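Local coordinates for protein endo-alpha-mannosidase (Bacteroides thetaiotaomicron, PDB 4ACY) that probably hydrolyses internal alpha-mannosidic linkages in N-glycan-type chains as a family 99 endo-acting glycoside hydrolase, at residues Y246-A251 / F327-E332. Residues are numbered along the deposited sequence; the frame is centred on the assembly and turned at random.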
ATOM      1  N   TYR A 246      -5.533   3.805  -9.143  1.00 15.05           N
ATOM      2  CA  TYR A 246      -4.127   3.682  -8.742  1.00 14.48           C
ATOM      3  C   TYR A 246      -3.531   2.450  -9.376  1.00 14.21           C
ATOM      4  O   TYR A 246      -4.266   1.646  -9.970  1.00 14.13           O
ATOM      5  CB  TYR A 246      -3.958   3.661  -7.208  1.00 13.98           C
ATOM      6  CG  TYR A 246      -4.347   2.377  -6.482  1.00 13.88           C
ATOM      7  CD1 TYR A 246      -5.646   1.849  -6.565  1.00 13.71           C
ATOM      8  CD2 TYR A 246      -3.418   1.714  -5.668  1.00 13.70           C
ATOM      9  CE1 TYR A 246      -5.996   0.664  -5.872  1.00 13.57           C
ATOM     10  CE2 TYR A 246      -3.757   0.558  -4.949  1.00 13.35           C
ATOM     11  CZ  TYR A 246      -5.048   0.027  -5.068  1.00 13.55           C
ATOM     12  OH  TYR A 246      -5.417  -1.108  -4.377  1.00 13.33           O
ATOM     13  N   THR A 247      -2.216   2.308  -9.261  1.00 14.49           N
ATOM     14  CA  THR A 247      -1.488   1.315 -10.064  1.00 14.57           C
ATOM     15  C   THR A 247      -0.876   0.194  -9.239  1.00 14.73           C
ATOM     16  O   THR A 247      -0.618  -0.901  -9.762  1.00 14.91           O
ATOM     17  CB  THR A 247      -0.411   1.967 -10.939  1.00 15.11           C
ATOM     18  OG1 THR A 247       0.571   2.600 -10.113  1.00 15.40           O
ATOM     19  CG2 THR A 247      -1.045   3.006 -11.867  1.00 15.66           C
ATOM     20  N   TYR A 248      -0.647   0.495  -7.958  1.00 14.04           N
ATOM     21  CA  TYR A 248      -0.081  -0.407  -6.953  1.00 13.90           C
ATOM     22  C   TYR A 248       1.327  -0.975  -7.203  1.00 13.99           C
ATOM     23  O   TYR A 248       2.255  -0.699  -6.442  1.00 13.63           O
ATOM     24  CB  TYR A 248      -1.039  -1.531  -6.490  1.00 13.65           C
ATOM     25  CG  TYR A 248      -0.414  -2.210  -5.310  1.00 13.32           C
ATOM     26  CD1 TYR A 248      -0.408  -1.584  -4.064  1.00 13.38           C
ATOM     27  CD2 TYR A 248       0.293  -3.413  -5.458  1.00 13.33           C
ATOM     28  CE1 TYR A 248       0.246  -2.154  -2.973  1.00 13.69           C
ATOM     29  CE2 TYR A 248       0.960  -3.999  -4.355  1.00 13.69           C
ATOM     30  CZ  TYR A 248       0.921  -3.360  -3.125  1.00 13.61           C
ATOM     31  OH  TYR A 248       1.555  -3.914  -2.023  1.00 14.18           O
ATOM     32  N   PHE A 249       1.465  -1.809  -8.235  1.00 14.32           N
ATOM     33  CA  PHE A 249       2.654  -2.660  -8.364  1.00 14.58           C
ATOM     34  C   PHE A 249       3.952  -1.869  -8.453  1.00 14.54           C
ATOM     35  O   PHE A 249       4.071  -0.971  -9.266  1.00 14.74           O
ATOM     36  CB  PHE A 249       2.484  -3.612  -9.548  1.00 14.76           C
ATOM     37  CG  PHE A 249       1.254  -4.444  -9.433  1.00 15.10           C
ATOM     38  CD1 PHE A 249       1.192  -5.467  -8.482  1.00 15.25           C
ATOM     39  CD2 PHE A 249       0.138  -4.174 -10.217  1.00 15.49           C
ATOM     40  CE1 PHE A 249       0.034  -6.233  -8.324  1.00 15.81           C
ATOM     41  CE2 PHE A 249      -1.030  -4.934 -10.075  1.00 15.80           C
ATOM     42  CZ  PHE A 249      -1.080  -5.965  -9.129  1.00 15.70           C
ATOM     43  N   ALA A 250       4.914  -2.208  -7.595  1.00 14.44           N
ATOM     44  CA  ALA A 250       6.153  -1.433  -7.517  1.00 15.24           C
ATOM     45  C   ALA A 250       7.123  -1.803  -8.623  1.00 15.54           C
ATOM     46  O   ALA A 250       8.092  -1.079  -8.857  1.00 16.69           O
ATOM     47  CB  ALA A 250       6.814  -1.633  -6.188  1.00 15.00           C
ATOM     48  N   ALA A 251       6.894  -2.953  -9.263  1.00 15.64           N
ATOM     49  CA  ALA A 251       7.815  -3.434 -10.302  1.00 15.78           C
ATOM     50  C   ALA A 251       7.424  -2.844 -11.652  1.00 15.88           C
ATOM     51  O   ALA A 251       6.326  -3.107 -12.164  1.00 15.42           O
ATOM     52  CB  ALA A 251       7.816  -4.932 -10.360  1.00 15.49           C
ATOM     53  N   PHE A 327       5.365   1.049   2.464  1.00 13.17           N
ATOM     54  CA  PHE A 327       6.086   1.175   3.715  1.00 13.24           C
ATOM     55  C   PHE A 327       6.700  -0.180   4.114  1.00 13.31           C
ATOM     56  O   PHE A 327       7.890  -0.271   4.397  1.00 12.99           O
ATOM     57  CB  PHE A 327       5.218   1.704   4.855  1.00 13.70           C
ATOM     58  CG  PHE A 327       5.995   1.858   6.144  1.00 14.01           C
ATOM     59  CD1 PHE A 327       6.995   2.822   6.240  1.00 14.82           C
ATOM     60  CD2 PHE A 327       5.781   1.001   7.217  1.00 14.53           C
ATOM     61  CE1 PHE A 327       7.756   2.951   7.390  1.00 14.67           C
ATOM     62  CE2 PHE A 327       6.534   1.129   8.374  1.00 14.76           C
ATOM     63  CZ  PHE A 327       7.514   2.114   8.460  1.00 14.85           C
ATOM     64  N   ASN A 328       5.896  -1.238   4.150  1.00 13.07           N
ATOM     65  CA  ASN A 328       6.371  -2.459   4.790  1.00 13.08           C
ATOM     66  C   ASN A 328       5.736  -3.742   4.277  1.00 12.64           C
ATOM     67  O   ASN A 328       5.313  -4.595   5.069  1.00 12.66           O
ATOM     68  CB  ASN A 328       6.235  -2.378   6.326  1.00 13.01           C
ATOM     69  CG  ASN A 328       4.786  -2.271   6.797  1.00 13.21           C
ATOM     70  OD1 ASN A 328       3.897  -1.838   6.049  1.00 13.50           O
ATOM     71  ND2 ASN A 328       4.545  -2.661   8.059  1.00 13.22           N
ATOM     72  N   GLU A 329       5.689  -3.877   2.955  1.00 13.28           N
ATOM     73  CA  GLU A 329       5.315  -5.163   2.359  1.00 13.29           C
ATOM     74  C   GLU A 329       6.622  -5.933   2.191  1.00 13.50           C
ATOM     75  O   GLU A 329       7.216  -5.969   1.103  1.00 13.61           O
ATOM     76  CB  GLU A 329       4.605  -4.958   1.015  1.00 13.37           C
ATOM     77  CG  GLU A 329       3.392  -5.902   0.771  1.00 13.51           C
ATOM     78  CD  GLU A 329       3.732  -7.400   0.766  1.00 13.97           C
ATOM     79  OE1 GLU A 329       4.822  -7.791   1.223  1.00 13.56           O
ATOM     80  OE2 GLU A 329       2.869  -8.207   0.314  1.00 14.12           O
ATOM     81  N   TRP A 330       7.080  -6.506   3.302  1.00 13.79           N
ATOM     82  CA  TRP A 330       8.364  -7.184   3.364  1.00 13.63           C
ATOM     83  C   TRP A 330       8.415  -8.383   2.433  1.00 13.89           C
ATOM     84  O   TRP A 330       9.467  -8.656   1.835  1.00 14.03           O
ATOM     85  CB  TRP A 330       8.709  -7.575   4.818  1.00 13.89           C
ATOM     86  CG  TRP A 330       9.120  -6.374   5.623  1.00 14.05           C
ATOM     87  CD1 TRP A 330       8.310  -5.575   6.373  1.00 14.20           C
ATOM     88  CD2 TRP A 330      10.443  -5.805   5.714  1.00 14.25           C
ATOM     89  NE1 TRP A 330       9.041  -4.560   6.946  1.00 14.21           N
ATOM     90  CE2 TRP A 330      10.348  -4.668   6.546  1.00 14.26           C
ATOM     91  CE3 TRP A 330      11.695  -6.145   5.168  1.00 14.50           C
ATOM     92  CZ2 TRP A 330      11.463  -3.872   6.867  1.00 14.32           C
ATOM     93  CZ3 TRP A 330      12.800  -5.352   5.487  1.00 14.39           C
ATOM     94  CH2 TRP A 330      12.668  -4.226   6.327  1.00 14.52           C
ATOM     95  N   HIS A 331       7.288  -9.080   2.269  1.00 14.02           N
ATOM     96  CA  HIS A 331       7.308 -10.299   1.444  1.00 14.12           C
ATOM     97  C   HIS A 331       7.689  -9.979   0.023  1.00 13.73           C
ATOM     98  O   HIS A 331       8.248 -10.826  -0.669  1.00 14.34           O
ATOM     99  CB  HIS A 331       5.955 -11.014   1.409  1.00 14.14           C
ATOM    100  CG  HIS A 331       5.341 -11.236   2.750  1.00 15.00           C
ATOM    101  ND1 HIS A 331       5.960 -11.957   3.750  1.00 15.30           N
ATOM    102  CD2 HIS A 331       4.141 -10.859   3.240  1.00 15.03           C
ATOM    103  CE1 HIS A 331       5.173 -11.987   4.814  1.00 15.45           C
ATOM    104  NE2 HIS A 331       4.057 -11.338   4.524  1.00 15.60           N
ATOM    105  N   GLU A 332       7.387  -8.758  -0.418  1.00 13.54           N
ATOM    106  CA  GLU A 332       7.580  -8.396  -1.817  1.00 13.14           C
ATOM    107  C   GLU A 332       8.784  -7.490  -2.054  1.00 13.24           C
ATOM    108  O   GLU A 332       9.043  -7.076  -3.180  1.00 12.60           O
ATOM    109  CB  GLU A 332       6.305  -7.768  -2.384  1.00 13.64           C
ATOM    110  CG  GLU A 332       5.178  -8.797  -2.428  1.00 13.84           C
ATOM    111  CD  GLU A 332       3.942  -8.319  -3.134  1.00 14.47           C
ATOM    112  OE1 GLU A 332       3.716  -7.084  -3.225  1.00 15.10           O
ATOM    113  OE2 GLU A 332       3.143  -9.198  -3.554  1.00 14.40           O
TER
HETATM  114  O   HOH W   1       4.360  -4.599  -2.632  1.00 11.93           O
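The phenol oxygen of Y248 reaches the side chains of E329 and E332 between two loops of the (beta/alpha)8 barrel, those following strands 244-246 and 322-324, the sixth and eighth strands. Y248 OH lies 3.9 Å from E329 CG, a methylene contact, and 4.0 Å from E332 OE1, too long for a direct bond. A water closes the second gap: it donates to E332 OE1 at 2.6 Å and is hydrogen-bonded to Y248 OH at 3.0 Å. E332 OE1 sits at the edge of the Y248 ring, near its plane, and the carboxylate is turned 52° from the ring. The E329 side chain runs roughly perpendicular to that of Y248. With 71 Å² buried in all, the contact is consistent with a touch of side-chain ends, not broad packing.

In the next shell, Y248 OH is also hydrogen-bonded to Y47 OH, and R291 forms a salt bridge with E332 OE2, the carboxylate oxygen that the water does not use. A formic acid molecule, probably from the crystallisation liquor, lies about 4 Å from the Y248 side chain, consistent with a pocket at this end of the barrel, where TIM-barrel enzymes carry their active sites. E329 centres an inverse gamma turn, and its chain bends at chi2 (-61°), bringing OE1 back toward its own loop, where E332 N donates a weak 3.2 Å hydrogen bond to E329 OE1 at 132°.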